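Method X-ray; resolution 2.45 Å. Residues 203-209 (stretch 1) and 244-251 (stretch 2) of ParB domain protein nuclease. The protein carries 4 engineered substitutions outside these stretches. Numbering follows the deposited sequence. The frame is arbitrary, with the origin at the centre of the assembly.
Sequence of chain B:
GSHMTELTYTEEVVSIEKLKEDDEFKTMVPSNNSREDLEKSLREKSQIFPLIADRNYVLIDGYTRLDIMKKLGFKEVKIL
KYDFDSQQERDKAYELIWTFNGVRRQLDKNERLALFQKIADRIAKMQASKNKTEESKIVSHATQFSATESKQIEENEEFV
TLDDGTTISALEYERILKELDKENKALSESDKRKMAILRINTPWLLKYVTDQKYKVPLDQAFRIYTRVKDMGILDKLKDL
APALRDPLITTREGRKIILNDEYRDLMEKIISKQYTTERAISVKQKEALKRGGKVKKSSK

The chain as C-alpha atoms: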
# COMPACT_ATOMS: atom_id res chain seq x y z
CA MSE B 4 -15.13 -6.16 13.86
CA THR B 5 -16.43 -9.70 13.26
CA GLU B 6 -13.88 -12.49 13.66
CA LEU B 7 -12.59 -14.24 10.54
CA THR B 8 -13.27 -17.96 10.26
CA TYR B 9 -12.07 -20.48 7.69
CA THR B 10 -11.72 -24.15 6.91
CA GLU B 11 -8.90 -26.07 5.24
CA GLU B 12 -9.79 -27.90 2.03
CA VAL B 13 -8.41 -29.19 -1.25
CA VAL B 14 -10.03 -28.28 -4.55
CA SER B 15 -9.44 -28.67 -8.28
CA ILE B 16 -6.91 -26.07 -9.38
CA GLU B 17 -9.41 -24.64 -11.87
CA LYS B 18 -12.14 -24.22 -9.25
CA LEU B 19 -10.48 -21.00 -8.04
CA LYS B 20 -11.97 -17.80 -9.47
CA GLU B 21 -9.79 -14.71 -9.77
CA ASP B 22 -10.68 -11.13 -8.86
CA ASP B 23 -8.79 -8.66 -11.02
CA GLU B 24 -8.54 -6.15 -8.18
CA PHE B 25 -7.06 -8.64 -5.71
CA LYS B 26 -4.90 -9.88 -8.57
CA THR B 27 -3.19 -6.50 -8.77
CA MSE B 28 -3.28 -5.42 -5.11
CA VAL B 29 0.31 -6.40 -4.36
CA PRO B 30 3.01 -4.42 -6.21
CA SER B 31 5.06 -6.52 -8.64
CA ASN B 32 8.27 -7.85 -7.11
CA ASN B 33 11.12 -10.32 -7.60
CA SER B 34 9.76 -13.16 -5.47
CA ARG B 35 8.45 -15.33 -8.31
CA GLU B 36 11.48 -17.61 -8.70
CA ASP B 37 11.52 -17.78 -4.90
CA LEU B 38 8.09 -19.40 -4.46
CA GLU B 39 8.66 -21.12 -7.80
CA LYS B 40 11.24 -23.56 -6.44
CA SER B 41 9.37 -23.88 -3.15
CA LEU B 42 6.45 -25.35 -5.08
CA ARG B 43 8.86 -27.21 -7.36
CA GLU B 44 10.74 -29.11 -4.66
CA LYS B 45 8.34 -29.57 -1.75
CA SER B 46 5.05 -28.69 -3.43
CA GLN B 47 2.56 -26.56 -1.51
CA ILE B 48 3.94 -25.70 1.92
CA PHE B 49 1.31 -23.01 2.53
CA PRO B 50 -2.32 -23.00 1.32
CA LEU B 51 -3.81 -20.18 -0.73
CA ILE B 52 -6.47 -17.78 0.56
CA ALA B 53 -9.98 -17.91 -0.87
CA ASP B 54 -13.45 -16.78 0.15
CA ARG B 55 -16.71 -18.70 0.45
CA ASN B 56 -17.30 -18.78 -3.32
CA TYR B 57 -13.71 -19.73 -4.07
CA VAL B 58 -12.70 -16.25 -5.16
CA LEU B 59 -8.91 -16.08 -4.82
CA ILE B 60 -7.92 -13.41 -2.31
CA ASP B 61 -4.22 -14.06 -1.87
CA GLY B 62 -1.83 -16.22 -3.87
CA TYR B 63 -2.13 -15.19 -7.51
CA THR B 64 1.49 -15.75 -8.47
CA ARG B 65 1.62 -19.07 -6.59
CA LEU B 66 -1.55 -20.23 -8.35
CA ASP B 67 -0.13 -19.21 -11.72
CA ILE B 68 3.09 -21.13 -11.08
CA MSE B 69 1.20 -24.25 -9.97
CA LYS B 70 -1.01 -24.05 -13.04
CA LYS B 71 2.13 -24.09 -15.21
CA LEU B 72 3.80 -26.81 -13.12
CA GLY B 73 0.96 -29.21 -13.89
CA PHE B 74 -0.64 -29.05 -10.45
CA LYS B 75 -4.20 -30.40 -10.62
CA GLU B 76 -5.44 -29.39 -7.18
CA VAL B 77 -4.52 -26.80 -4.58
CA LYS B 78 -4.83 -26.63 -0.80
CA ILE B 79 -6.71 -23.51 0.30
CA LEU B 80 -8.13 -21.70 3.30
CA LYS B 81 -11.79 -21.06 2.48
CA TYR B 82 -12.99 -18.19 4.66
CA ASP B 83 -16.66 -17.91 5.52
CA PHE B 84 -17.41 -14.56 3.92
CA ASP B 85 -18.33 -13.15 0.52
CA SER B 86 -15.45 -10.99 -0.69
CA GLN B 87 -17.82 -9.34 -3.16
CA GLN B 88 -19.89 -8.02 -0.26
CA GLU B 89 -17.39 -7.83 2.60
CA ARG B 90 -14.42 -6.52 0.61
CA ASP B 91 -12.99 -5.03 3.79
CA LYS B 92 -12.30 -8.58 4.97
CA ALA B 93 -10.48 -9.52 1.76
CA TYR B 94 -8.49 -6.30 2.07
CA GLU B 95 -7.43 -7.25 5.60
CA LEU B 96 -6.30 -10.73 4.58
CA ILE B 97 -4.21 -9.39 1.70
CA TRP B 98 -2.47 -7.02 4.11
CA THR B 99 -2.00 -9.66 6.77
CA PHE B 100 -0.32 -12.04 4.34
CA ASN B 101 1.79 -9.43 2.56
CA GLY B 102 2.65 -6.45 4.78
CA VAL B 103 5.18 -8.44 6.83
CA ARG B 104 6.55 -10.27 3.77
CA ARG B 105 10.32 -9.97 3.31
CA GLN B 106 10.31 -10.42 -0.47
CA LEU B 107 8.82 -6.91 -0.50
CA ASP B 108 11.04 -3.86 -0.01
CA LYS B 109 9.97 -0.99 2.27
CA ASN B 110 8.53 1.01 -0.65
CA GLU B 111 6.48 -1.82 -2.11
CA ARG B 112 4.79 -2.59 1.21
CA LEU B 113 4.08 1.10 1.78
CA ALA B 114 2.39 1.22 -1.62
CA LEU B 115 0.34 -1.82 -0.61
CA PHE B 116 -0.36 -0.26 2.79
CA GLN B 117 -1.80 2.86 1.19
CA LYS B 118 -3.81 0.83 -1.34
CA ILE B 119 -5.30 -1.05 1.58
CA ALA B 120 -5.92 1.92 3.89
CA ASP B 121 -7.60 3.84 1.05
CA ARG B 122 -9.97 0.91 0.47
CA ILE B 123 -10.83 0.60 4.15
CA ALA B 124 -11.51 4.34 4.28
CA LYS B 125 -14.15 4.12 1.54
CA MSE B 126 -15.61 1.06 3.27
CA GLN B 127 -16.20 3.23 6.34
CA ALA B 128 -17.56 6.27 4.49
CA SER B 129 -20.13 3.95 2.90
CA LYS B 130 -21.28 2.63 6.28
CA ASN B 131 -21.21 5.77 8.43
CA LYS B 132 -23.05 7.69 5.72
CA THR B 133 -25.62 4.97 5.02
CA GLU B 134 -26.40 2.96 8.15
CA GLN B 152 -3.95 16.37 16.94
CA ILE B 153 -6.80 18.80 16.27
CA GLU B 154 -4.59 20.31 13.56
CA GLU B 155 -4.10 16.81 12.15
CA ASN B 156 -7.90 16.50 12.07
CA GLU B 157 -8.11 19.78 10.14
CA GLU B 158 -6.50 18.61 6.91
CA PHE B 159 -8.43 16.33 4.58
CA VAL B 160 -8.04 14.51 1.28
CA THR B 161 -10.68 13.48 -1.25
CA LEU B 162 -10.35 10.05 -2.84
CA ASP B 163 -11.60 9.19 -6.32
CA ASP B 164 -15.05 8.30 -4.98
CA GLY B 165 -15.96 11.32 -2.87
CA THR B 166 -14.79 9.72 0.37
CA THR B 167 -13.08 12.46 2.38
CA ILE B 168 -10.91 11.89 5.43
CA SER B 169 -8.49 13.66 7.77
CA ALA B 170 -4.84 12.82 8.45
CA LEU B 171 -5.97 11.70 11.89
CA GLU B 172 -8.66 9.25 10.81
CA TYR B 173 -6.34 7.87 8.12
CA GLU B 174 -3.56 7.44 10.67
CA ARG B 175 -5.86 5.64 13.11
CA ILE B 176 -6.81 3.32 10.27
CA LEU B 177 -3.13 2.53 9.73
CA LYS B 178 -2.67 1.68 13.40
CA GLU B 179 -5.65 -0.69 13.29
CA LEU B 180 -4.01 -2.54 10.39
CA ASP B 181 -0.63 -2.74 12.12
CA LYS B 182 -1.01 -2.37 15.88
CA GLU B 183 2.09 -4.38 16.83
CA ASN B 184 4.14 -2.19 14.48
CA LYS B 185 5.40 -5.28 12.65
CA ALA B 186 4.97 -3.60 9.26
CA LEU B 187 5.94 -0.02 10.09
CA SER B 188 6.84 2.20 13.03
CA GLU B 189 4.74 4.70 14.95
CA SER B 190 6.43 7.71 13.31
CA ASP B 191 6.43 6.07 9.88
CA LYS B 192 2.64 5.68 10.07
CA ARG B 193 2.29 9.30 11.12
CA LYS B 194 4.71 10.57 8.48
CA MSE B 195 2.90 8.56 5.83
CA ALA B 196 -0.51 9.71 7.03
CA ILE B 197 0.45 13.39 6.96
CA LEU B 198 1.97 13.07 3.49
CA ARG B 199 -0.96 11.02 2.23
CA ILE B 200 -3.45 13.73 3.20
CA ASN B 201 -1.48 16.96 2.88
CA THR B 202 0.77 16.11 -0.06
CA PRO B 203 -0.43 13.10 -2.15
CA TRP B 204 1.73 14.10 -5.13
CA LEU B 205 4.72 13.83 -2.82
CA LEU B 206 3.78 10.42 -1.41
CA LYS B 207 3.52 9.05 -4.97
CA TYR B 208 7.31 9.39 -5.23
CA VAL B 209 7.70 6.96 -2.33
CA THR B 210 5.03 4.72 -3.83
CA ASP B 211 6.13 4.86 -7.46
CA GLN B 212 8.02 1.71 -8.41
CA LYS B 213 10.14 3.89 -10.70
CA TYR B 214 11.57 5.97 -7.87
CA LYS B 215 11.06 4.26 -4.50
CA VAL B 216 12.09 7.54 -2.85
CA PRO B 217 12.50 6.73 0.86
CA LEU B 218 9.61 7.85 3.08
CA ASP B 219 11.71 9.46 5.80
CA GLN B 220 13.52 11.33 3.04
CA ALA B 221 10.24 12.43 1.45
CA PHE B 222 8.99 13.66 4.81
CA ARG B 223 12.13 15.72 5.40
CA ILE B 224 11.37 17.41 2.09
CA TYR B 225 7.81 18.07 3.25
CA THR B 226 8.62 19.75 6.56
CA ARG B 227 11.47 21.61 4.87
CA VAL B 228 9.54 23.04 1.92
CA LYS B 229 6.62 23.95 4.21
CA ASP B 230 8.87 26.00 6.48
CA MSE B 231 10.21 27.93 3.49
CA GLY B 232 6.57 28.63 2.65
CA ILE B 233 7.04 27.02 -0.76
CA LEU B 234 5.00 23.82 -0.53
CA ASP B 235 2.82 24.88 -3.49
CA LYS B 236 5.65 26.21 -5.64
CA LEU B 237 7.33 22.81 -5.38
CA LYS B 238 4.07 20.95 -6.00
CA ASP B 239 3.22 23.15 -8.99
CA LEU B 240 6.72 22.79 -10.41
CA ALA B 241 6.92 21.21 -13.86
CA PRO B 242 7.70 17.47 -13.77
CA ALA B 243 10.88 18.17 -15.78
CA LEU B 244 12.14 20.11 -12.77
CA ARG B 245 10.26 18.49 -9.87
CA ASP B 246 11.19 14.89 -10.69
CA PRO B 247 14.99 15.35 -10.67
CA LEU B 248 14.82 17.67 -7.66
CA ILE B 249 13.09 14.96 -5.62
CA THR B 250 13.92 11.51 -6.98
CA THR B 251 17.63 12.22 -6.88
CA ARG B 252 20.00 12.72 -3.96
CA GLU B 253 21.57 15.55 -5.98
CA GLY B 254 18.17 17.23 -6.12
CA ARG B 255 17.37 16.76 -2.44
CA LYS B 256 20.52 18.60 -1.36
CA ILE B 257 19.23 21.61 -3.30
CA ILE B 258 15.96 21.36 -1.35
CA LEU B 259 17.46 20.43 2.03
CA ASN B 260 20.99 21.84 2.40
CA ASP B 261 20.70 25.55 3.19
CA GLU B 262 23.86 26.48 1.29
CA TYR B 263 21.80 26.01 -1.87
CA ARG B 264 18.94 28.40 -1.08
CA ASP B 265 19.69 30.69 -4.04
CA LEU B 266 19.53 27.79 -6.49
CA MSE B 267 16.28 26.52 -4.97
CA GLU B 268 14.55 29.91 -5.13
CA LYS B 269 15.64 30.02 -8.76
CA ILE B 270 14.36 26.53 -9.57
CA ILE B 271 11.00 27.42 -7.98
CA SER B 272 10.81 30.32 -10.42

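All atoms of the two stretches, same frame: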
# COMPACT_ATOMS: atom_id res chain seq x y z
N PRO B 203 -0.30 14.36 -1.40
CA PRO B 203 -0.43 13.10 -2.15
C PRO B 203 0.58 12.97 -3.28
O PRO B 203 1.15 11.90 -3.49
CB PRO B 203 -1.85 13.19 -2.73
CG PRO B 203 -2.57 14.13 -1.84
CD PRO B 203 -1.56 15.13 -1.39
N TRP B 204 0.79 14.06 -4.02
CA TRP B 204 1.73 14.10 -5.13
C TRP B 204 3.14 13.78 -4.66
O TRP B 204 3.97 13.30 -5.44
CB TRP B 204 1.72 15.48 -5.78
CG TRP B 204 2.07 16.56 -4.80
CD1 TRP B 204 1.22 17.22 -3.96
CD2 TRP B 204 3.37 17.10 -4.54
NE1 TRP B 204 1.90 18.14 -3.21
CE2 TRP B 204 3.23 18.08 -3.54
CE3 TRP B 204 4.65 16.86 -5.07
CZ2 TRP B 204 4.31 18.81 -3.05
CZ3 TRP B 204 5.71 17.58 -4.58
CH2 TRP B 204 5.54 18.55 -3.58
N LEU B 205 3.41 14.07 -3.40
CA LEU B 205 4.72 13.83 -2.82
C LEU B 205 4.86 12.37 -2.38
O LEU B 205 5.92 11.76 -2.52
CB LEU B 205 4.97 14.77 -1.64
CG LEU B 205 6.38 14.91 -1.08
CD1 LEU B 205 6.71 13.77 -0.14
CD2 LEU B 205 7.40 15.02 -2.21
N LEU B 206 3.77 11.81 -1.85
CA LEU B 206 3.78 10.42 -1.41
C LEU B 206 4.00 9.49 -2.61
O LEU B 206 4.69 8.48 -2.50
CB LEU B 206 2.47 10.06 -0.71
CG LEU B 206 2.55 9.17 0.53
CD1 LEU B 206 1.20 8.52 0.80
CD2 LEU B 206 3.63 8.11 0.41
N LYS B 207 3.41 9.85 -3.75
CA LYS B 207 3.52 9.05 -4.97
C LYS B 207 4.96 8.74 -5.34
O LYS B 207 5.23 7.72 -5.98
CB LYS B 207 2.82 9.75 -6.14
CG LYS B 207 1.30 9.61 -6.18
CD LYS B 207 0.76 10.01 -7.55
CE LYS B 207 -0.76 9.97 -7.62
NZ LYS B 207 -1.37 11.05 -6.80
N TYR B 208 5.89 9.61 -4.95
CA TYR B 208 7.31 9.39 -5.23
C TYR B 208 7.85 8.22 -4.42
O TYR B 208 8.71 7.47 -4.88
CB TYR B 208 8.13 10.66 -4.94
CG TYR B 208 8.03 11.72 -6.01
CD1 TYR B 208 7.34 12.90 -5.79
CD2 TYR B 208 8.65 11.55 -7.24
CE1 TYR B 208 7.25 13.88 -6.76
CE2 TYR B 208 8.57 12.52 -8.22
CZ TYR B 208 7.87 13.68 -7.98
OH TYR B 208 7.79 14.65 -8.95
N VAL B 209 7.34 8.08 -3.20
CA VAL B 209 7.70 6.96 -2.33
C VAL B 209 7.02 5.68 -2.80
O VAL B 209 7.53 4.57 -2.61
CB VAL B 209 7.26 7.21 -0.88
CG1 VAL B 209 7.59 6.01 -0.02
CG2 VAL B 209 7.92 8.47 -0.33
N LEU B 244 11.33 19.53 -13.83
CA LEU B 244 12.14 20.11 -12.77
C LEU B 244 11.89 19.42 -11.43
O LEU B 244 12.82 19.19 -10.66
CB LEU B 244 11.86 21.61 -12.65
CG LEU B 244 12.20 22.41 -13.91
CD1 LEU B 244 11.74 23.86 -13.79
CD2 LEU B 244 13.69 22.34 -14.19
N ARG B 245 10.63 19.08 -11.16
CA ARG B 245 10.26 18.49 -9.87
C ARG B 245 10.78 17.06 -9.70
O ARG B 245 11.22 16.68 -8.61
CB ARG B 245 8.74 18.51 -9.69
CG ARG B 245 8.27 18.00 -8.34
CD ARG B 245 6.74 18.06 -8.22
NE ARG B 245 6.08 17.06 -9.05
CZ ARG B 245 5.65 17.28 -10.29
NH1 ARG B 245 5.83 18.47 -10.85
NH2 ARG B 245 5.06 16.32 -10.98
N ASP B 246 10.74 16.28 -10.76
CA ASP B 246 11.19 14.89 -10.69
C ASP B 246 12.66 14.78 -10.27
O ASP B 246 12.97 14.11 -9.29
CB ASP B 246 10.94 14.17 -12.02
CG ASP B 246 9.48 14.18 -12.42
OD1 ASP B 246 8.61 14.15 -11.52
OD2 ASP B 246 9.19 14.22 -13.63
N PRO B 247 13.56 15.46 -10.99
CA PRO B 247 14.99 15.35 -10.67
C PRO B 247 15.32 15.94 -9.30
O PRO B 247 16.20 15.44 -8.59
CB PRO B 247 15.67 16.16 -11.78
CG PRO B 247 14.64 17.11 -12.25
CD PRO B 247 13.33 16.39 -12.11
N LEU B 248 14.60 17.00 -8.93
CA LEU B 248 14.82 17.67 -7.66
C LEU B 248 14.47 16.77 -6.47
O LEU B 248 14.96 16.97 -5.37
CB LEU B 248 13.98 18.94 -7.60
CG LEU B 248 14.47 20.05 -6.67
CD1 LEU B 248 15.74 20.67 -7.24
CD2 LEU B 248 13.39 21.11 -6.50
N ILE B 249 13.61 15.78 -6.70
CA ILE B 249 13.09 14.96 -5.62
C ILE B 249 13.59 13.51 -5.65
O ILE B 249 13.94 12.95 -4.61
CB ILE B 249 11.55 14.96 -5.61
CG1 ILE B 249 11.02 16.36 -5.31
CG2 ILE B 249 11.02 13.97 -4.59
CD1 ILE B 249 9.52 16.48 -5.38
N THR B 250 13.61 12.92 -6.84
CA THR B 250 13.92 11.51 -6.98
C THR B 250 15.41 11.26 -6.95
O THR B 250 15.87 10.11 -6.96
CB THR B 250 13.36 10.95 -8.27
OG1 THR B 250 14.10 11.49 -9.38
CG2 THR B 250 11.90 11.33 -8.41
N THR B 251 16.18 12.34 -6.90
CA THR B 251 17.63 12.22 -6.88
C THR B 251 18.19 12.80 -5.59
O THR B 251 17.65 13.76 -5.02
CB THR B 251 18.27 12.93 -8.09
OG1 THR B 251 17.77 12.34 -9.30
CG2 THR B 251 19.78 12.77 -8.05

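A helix in stretch 1 and a helix in stretch 2 of the same chain meet here at an angle of 56° between their N-to-C directions. Their axes come no closer than 11.2 Å, so side chains bridge the gap. The buried surface is modest, 283 Å² over both sides.

Pro 203 opens stretch 1 and does not reach stretch 2. Trp 204 is the first residue to make contact. Its CA-to-CB bond points toward stretch 2, and chi1 is p. Trp 204 CZ3 lies 3.8 Å from CD of Arg 245, so the aliphatic part of the arginine packs against the indole. Trp 204 CZ3 is also 4.0 Å from CD1 of Ile 249, which sits at the ring edge, near its plane. Leu 205 starts out sideways, but its end comes nearer. Leu 205 CD2 is 4.1 Å from CD1 of Ile 249, an apolar contact. Leu 206 and Lys 207 take no part.

Tyr 208 is the centre of the contact and gives up the most surface to it. Its side chain fits as a knob among Arg 245, Asp 246, Ile 249 and Thr 250. Ile 249 covers one face of the ring: Ile 249 CG2 is 4.1 Å from the centroid of the Tyr 208 ring and 16° off the normal, a CH-pi contact. Ile 249 CD1 also approaches Tyr 208 CE1 at 3.7 Å. Thr 250 CG2 lies 3.5 Å from Tyr 208 CD2. Tyr 208 OH donates a hydrogen bond to Asp 246 OD1 at 2.7 Å, and Arg 245 NE is 3.0 Å from the same OH.

Within stretch 2, Thr 250 OG1 donates to Asp 246 O at 2.9 Å. This bond ties the threonine side chain back to the backbone of Asp 246, while its methyl group meets the tyrosine. Val 209 ends stretch 1 without touching stretch 2.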